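Thiosulfate sulfurtransferase (Pseudomonas aeruginosa, PDB 1YT8) probably transfers sulfur from thiosulfate to cyanide, as a rhodanese built from repeated rhodanese-like domains. Local coordinates at residues A133-Q138 and A228-E233; N192-T197 and N220-W225. One frame throughout, in Å; residues are numbered along the deposited sequence.

Contact 1. Residues A133-Q138 and A228-E233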
loop_
_atom_site.group_PDB
_atom_site.type_symbol
_atom_site.label_atom_id
_atom_site.label_comp_id
_atom_site.label_asym_id
_atom_site.label_seq_id
_atom_site.Cartn_x
_atom_site.Cartn_y
_atom_site.Cartn_z
ATOM N N ALA A 133 24.451 13.761 5.233
ATOM C CA ALA A 133 25.030 12.455 4.946
ATOM C C ALA A 133 24.990 11.602 6.202
ATOM O O ALA A 133 25.010 12.128 7.315
ATOM C CB ALA A 133 26.474 12.607 4.474
ATOM N N ALA A 134 24.932 10.285 6.027
ATOM C CA ALA A 134 24.926 9.378 7.172
ATOM C C ALA A 134 26.093 9.719 8.102
ATOM O O ALA A 134 25.951 9.719 9.328
ATOM C CB ALA A 134 25.052 7.941 6.698
ATOM N N GLU A 135 27.245 10.017 7.507
ATOM C CA GLU A 135 28.439 10.350 8.278
ATOM C C GLU A 135 28.284 11.646 9.057
ATOM O O GLU A 135 28.821 11.785 10.158
ATOM C CB GLU A 135 29.666 10.454 7.363
ATOM C CG GLU A 135 30.101 9.136 6.731
ATOM C CD GLU A 135 29.350 8.799 5.454
ATOM O OE1 GLU A 135 28.414 9.539 5.081
ATOM O OE2 GLU A 135 29.701 7.785 4.816
ATOM N N GLU A 136 27.561 12.603 8.486
ATOM C CA GLU A 136 27.359 13.873 9.173
ATOM C C GLU A 136 26.455 13.679 10.381
ATOM O O GLU A 136 26.682 14.274 11.435
ATOM C CB GLU A 136 26.747 14.908 8.226
ATOM C CG GLU A 136 27.708 15.399 7.154
ATOM C CD GLU A 136 27.084 16.433 6.241
ATOM O OE1 GLU A 136 26.169 16.070 5.466
ATOM O OE2 GLU A 136 27.505 17.612 6.304
ATOM N N VAL A 137 25.427 12.848 10.226
ATOM C CA VAL A 137 24.501 12.588 11.323
ATOM C C VAL A 137 25.217 11.789 12.408
ATOM O O VAL A 137 25.000 12.012 13.599
ATOM C CB VAL A 137 23.253 11.830 10.822
ATOM C CG1 VAL A 137 22.307 11.524 11.989
ATOM C CG2 VAL A 137 22.541 12.674 9.773
ATOM N N GLN A 138 26.079 10.864 12.001
ATOM C CA GLN A 138 26.836 10.075 12.974
ATOM C C GLN A 138 27.729 11.016 13.791
ATOM O O GLN A 138 27.895 10.842 14.997
ATOM C CB GLN A 138 27.716 9.045 12.266
ATOM C CG GLN A 138 28.603 8.230 13.210
ATOM C CD GLN A 138 27.793 7.393 14.184
ATOM O OE1 GLN A 138 27.674 7.721 15.371
ATOM N NE2 GLN A 138 27.217 6.311 13.680
ATOM N N ALA A 228 27.142 3.207 4.894
ATOM C CA ALA A 228 28.188 4.033 5.491
ATOM C C ALA A 228 28.964 3.224 6.527
ATOM O O ALA A 228 29.942 3.707 7.107
ATOM C CB ALA A 228 27.571 5.269 6.140
ATOM N N GLY A 229 28.515 1.993 6.759
ATOM C CA GLY A 229 29.170 1.120 7.719
ATOM C C GLY A 229 28.833 1.451 9.158
ATOM O O GLY A 229 29.558 1.071 10.080
ATOM N N GLN A 230 27.730 2.159 9.359
ATOM C CA GLN A 230 27.309 2.539 10.697
ATOM C C GLN A 230 26.332 1.519 11.278
ATOM O O GLN A 230 25.836 0.657 10.560
ATOM C CB GLN A 230 26.736 3.952 10.652
ATOM C CG GLN A 230 27.848 4.943 10.334
ATOM C CD GLN A 230 27.365 6.290 9.867
ATOM O OE1 GLN A 230 26.179 6.620 9.964
ATOM N NE2 GLN A 230 28.294 7.091 9.358
ATOM N N GLN A 231 26.069 1.617 12.575
ATOM C CA GLN A 231 25.218 0.649 13.263
ATOM C C GLN A 231 23.755 1.028 13.474
ATOM O O GLN A 231 23.441 2.099 13.977
ATOM C CB GLN A 231 25.856 0.310 14.615
ATOM C CG GLN A 231 25.141 -0.764 15.430
ATOM C CD GLN A 231 25.206 -2.133 14.782
ATOM O OE1 GLN A 231 26.271 -2.574 14.340
ATOM N NE2 GLN A 231 24.068 -2.822 14.731
ATOM N N LEU A 232 22.868 0.115 13.097
ATOM C CA LEU A 232 21.434 0.312 13.260
ATOM C C LEU A 232 20.996 -0.314 14.577
ATOM O O LEU A 232 21.666 -1.202 15.104
ATOM C CB LEU A 232 20.671 -0.363 12.115
ATOM C CG LEU A 232 20.813 0.254 10.722
ATOM C CD1 LEU A 232 20.207 -0.680 9.677
ATOM C CD2 LEU A 232 20.125 1.615 10.699
ATOM N N GLU A 233 19.880 0.163 15.116
ATOM C CA GLU A 233 19.339 -0.396 16.342
ATOM C C GLU A 233 18.137 -1.226 15.904
ATOM O O GLU A 233 17.693 -1.116 14.759
ATOM C CB GLU A 233 18.919 0.713 17.309
ATOM C CG GLU A 233 20.079 1.595 17.740
ATOM C CD GLU A 233 19.738 2.499 18.912
ATOM O OE1 GLU A 233 18.658 3.129 18.900
ATOM O OE2 GLU A 233 20.564 2.587 19.843
HETATM O O HOH W 1 31.425 6.055 5.823
#
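Gln-230 reaches across to the first turn of helix 134-142 and lies against Ala-134, Glu-135 and Gln-138. Its CG stands anti to its own carbonyl carbon (chi1 -67°), and the chain is extended beyond that atom. The amide lies against the backbone of Ala-134 and Glu-135. This terminal amide is probably modelled turned over, so the identity of its two end atoms is doubtful. As modelled, Gln-230 OE1 lies 3.2 Å from Ala-134 O. With the amide turned back, its nitrogen would face this oxygen, and a hydrogen bond may form. The same carbonyl already accepts the helical bond from Gln-138 N.

Gln-138 passes Gln-230 in the opposite direction. Its CB lies 3.7 Å from Gln-230 CD, and the two amide planes are 82° apart.

The contact joins the start of one helix to the end of another in a rhodanese-like domain. Ala-133 is the N-cap of helix 134-142. Gly-229 ends helix 221-227 in a Schellman motif, with positive phi. Gln-230 follows directly and turns toward the neighbouring helix.

Beside the amide, Ala-228 CB meets Ala-134 CB at 3.7 Å. This is a small apolar contact. Glu-135 crosses Gln-230 at about a right angle. Its chain bends at chi2 (85°), and its OE2 comes 3.6 Å from Ala-228 CB. One water bridges the two segments here. It donates to Glu-135 OE2 at 2.6 Å and to Ala-228 O at 3.1 Å.

Contact 2. Residues N192-T197 and N220-W225; sequences NCAGRT and NGTIGW. With SO3 (sulfite ion), chain B.
Ile-223 N donates to Ala-194 O at 3.1 Å, and Thr-222 N donates to Cys-193 O at 3.2 Å. Both donors lie in the plane of the carbonyl they meet. The first bond is the straighter, 163° against 150° at the hydrogen. These bonds tie the start of helix 221-227 to the loop after strand 188-192. Cys-193 O also accepts from Asn-192 ND2, which sits above the carbonyl plane.

Arg-196 and Asn-220 lie side by side, pointing the same way. Arg-196 NH1 donates to Asn-220 OD1 at 3.2 Å, and the oxygen lies at the guanidinium edge, in plane. Glu-121 and Glu-124 form salt bridges with the same guanidinium.

Packing is close around the loop. Thr-222 OG1 touches Ala-194 CA at 3.3 Å. Ile-223 CG1 rests against Ala-194 O. Gly-221 CA makes a C-H...O contact with Cys-193 O, where a side chain would clash.

The loop probably corresponds to the active-site loop of rhodaneses. It carries a sulfite, probably from the crystallisation liquor. Cys-193 SG is bonded to the sulfite sulfur at 2.0 Å. Ala-194 N donates to sulfite O1 at 2.8 Å, and Gly-195 N donates to the same oxygen. Arg-198 N binds the ion too. Backbone N-H groups thus point at an anion covalently bound to the cysteine sulfur, consistent with a cysteine able to carry sulfur, as in rhodaneses.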
loop_
_atom_site.group_PDB
_atom_site.type_symbol
_atom_site.label_atom_id
_atom_site.label_comp_id
_atom_site.label_asym_id
_atom_site.label_seq_id
_atom_site.Cartn_x
_atom_site.Cartn_y
_atom_site.Cartn_z
ATOM N N ASN A 192 14.076 10.584 8.813
ATOM C CA ASN A 192 14.597 9.458 8.050
ATOM C C ASN A 192 13.501 8.461 7.718
ATOM O O ASN A 192 12.410 8.500 8.277
ATOM C CB ASN A 192 15.686 8.699 8.831
ATOM C CG ASN A 192 15.107 7.705 9.842
ATOM O OD1 ASN A 192 14.822 8.053 10.989
ATOM N ND2 ASN A 192 14.916 6.458 9.407
ATOM N N CYS A 193 13.809 7.585 6.773
ATOM C CA CYS A 193 12.934 6.491 6.405
ATOM C C CYS A 193 13.959 5.421 6.052
ATOM O O CYS A 193 15.111 5.526 6.492
ATOM C CB CYS A 193 11.996 6.849 5.234
ATOM S SG CYS A 193 12.682 6.922 3.575
ATOM N N ALA A 194 13.573 4.400 5.295
ATOM C CA ALA A 194 14.510 3.353 4.912
ATOM C C ALA A 194 15.370 3.788 3.735
ATOM O O ALA A 194 16.568 3.506 3.680
ATOM C CB ALA A 194 13.752 2.078 4.567
ATOM N N GLY A 195 14.739 4.476 2.793
ATOM C CA GLY A 195 15.450 4.955 1.628
ATOM C C GLY A 195 15.491 6.468 1.618
ATOM O O GLY A 195 16.208 7.083 2.415
ATOM N N ARG A 196 14.694 7.068 0.738
ATOM C CA ARG A 196 14.658 8.519 0.589
ATOM C C ARG A 196 13.268 9.155 0.617
ATOM O O ARG A 196 13.064 10.188 1.249
ATOM C CB ARG A 196 15.305 8.913 -0.745
ATOM C CG ARG A 196 16.762 8.526 -0.911
ATOM C CD ARG A 196 17.165 8.583 -2.381
ATOM N NE ARG A 196 16.819 9.856 -3.003
ATOM C CZ ARG A 196 17.432 11.009 -2.758
ATOM N NH1 ARG A 196 18.439 11.059 -1.894
ATOM N NH2 ARG A 196 17.038 12.114 -3.383
ATOM N N THR A 197 12.315 8.528 -0.063
ATOM C CA THR A 197 10.979 9.101 -0.208
ATOM C C THR A 197 10.299 9.747 0.983
ATOM O O THR A 197 10.064 10.954 0.974
ATOM C CB THR A 197 10.005 8.087 -0.817
ATOM O OG1 THR A 197 10.628 7.455 -1.942
ATOM C CG2 THR A 197 8.737 8.802 -1.292
ATOM N N ASN A 220 19.358 9.082 2.244
ATOM C CA ASN A 220 19.299 7.654 1.950
ATOM C C ASN A 220 18.947 6.725 3.123
ATOM O O ASN A 220 19.100 5.511 3.025
ATOM C CB ASN A 220 20.599 7.211 1.264
ATOM C CG ASN A 220 20.893 8.026 0.011
ATOM O OD1 ASN A 220 19.975 8.561 -0.622
ATOM N ND2 ASN A 220 22.166 8.116 -0.359
ATOM N N GLY A 221 18.476 7.309 4.222
ATOM C CA GLY A 221 18.022 6.545 5.383
ATOM C C GLY A 221 18.813 5.388 5.970
ATOM O O GLY A 221 20.039 5.430 6.044
ATOM N N THR A 222 18.097 4.358 6.423
ATOM C CA THR A 222 18.738 3.193 7.027
ATOM C C THR A 222 19.632 2.472 6.023
ATOM O O THR A 222 20.635 1.868 6.403
ATOM C CB THR A 222 17.692 2.208 7.633
ATOM O OG1 THR A 222 16.801 1.738 6.618
ATOM C CG2 THR A 222 16.883 2.900 8.713
ATOM N N ILE A 223 19.274 2.546 4.745
ATOM C CA ILE A 223 20.079 1.938 3.692
ATOM C C ILE A 223 21.425 2.659 3.671
ATOM O O ILE A 223 22.483 2.029 3.654
ATOM C CB ILE A 223 19.400 2.090 2.303
ATOM C CG1 ILE A 223 18.263 1.074 2.175
ATOM C CG2 ILE A 223 20.426 1.908 1.180
ATOM C CD1 ILE A 223 17.460 1.168 0.880
ATOM N N GLY A 224 21.368 3.988 3.687
ATOM C CA GLY A 224 22.581 4.786 3.670
ATOM C C GLY A 224 23.404 4.615 4.931
ATOM O O GLY A 224 24.631 4.704 4.896
ATOM N N TRP A 225 22.726 4.384 6.051
ATOM C CA TRP A 225 23.397 4.188 7.333
ATOM C C TRP A 225 24.236 2.908 7.253
ATOM O O TRP A 225 25.393 2.879 7.669
ATOM C CB TRP A 225 22.348 4.078 8.450
ATOM C CG TRP A 225 22.880 4.341 9.829
ATOM C CD1 TRP A 225 23.258 3.411 10.757
ATOM C CD2 TRP A 225 23.098 5.624 10.437
ATOM N NE1 TRP A 225 23.695 4.035 11.906
ATOM C CE2 TRP A 225 23.607 5.393 11.737
ATOM C CE3 TRP A 225 22.913 6.948 10.008
ATOM C CZ2 TRP A 225 23.931 6.436 12.612
ATOM C CZ3 TRP A 225 23.236 7.987 10.880
ATOM C CH2 TRP A 225 23.740 7.723 12.168
HETATM S S SO3 B . 11.693 5.634 2.402
HETATM O O1 SO3 B . 11.625 4.492 3.343
HETATM O O2 SO3 B . 12.323 5.232 1.126
HETATM O O3 SO3 B . 10.360 6.251 2.167
#

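How the contacts relate
The chain enters contact 1 at 133-138, where helix 134-142 begins. It then builds most of the parallel sheet of this rhodanese-like domain. Strand 188-192 leads into 192-197, the first half of contact 2. Helix 197-208 and strand 215-218 follow, and 220-225 closes this short loop. A few residues later 228-233 closes the much longer loop of contact 1, so contact 2 is nested within it. Helix 221-227 connects the two. Its start meets the loop 192-197, which holds the sulfite, and the residues after its end pack on helix 134-142. Trp-225 joins them directly: its NE1 probably bonds to Gln-231 O, and its ring packs on Gln-138.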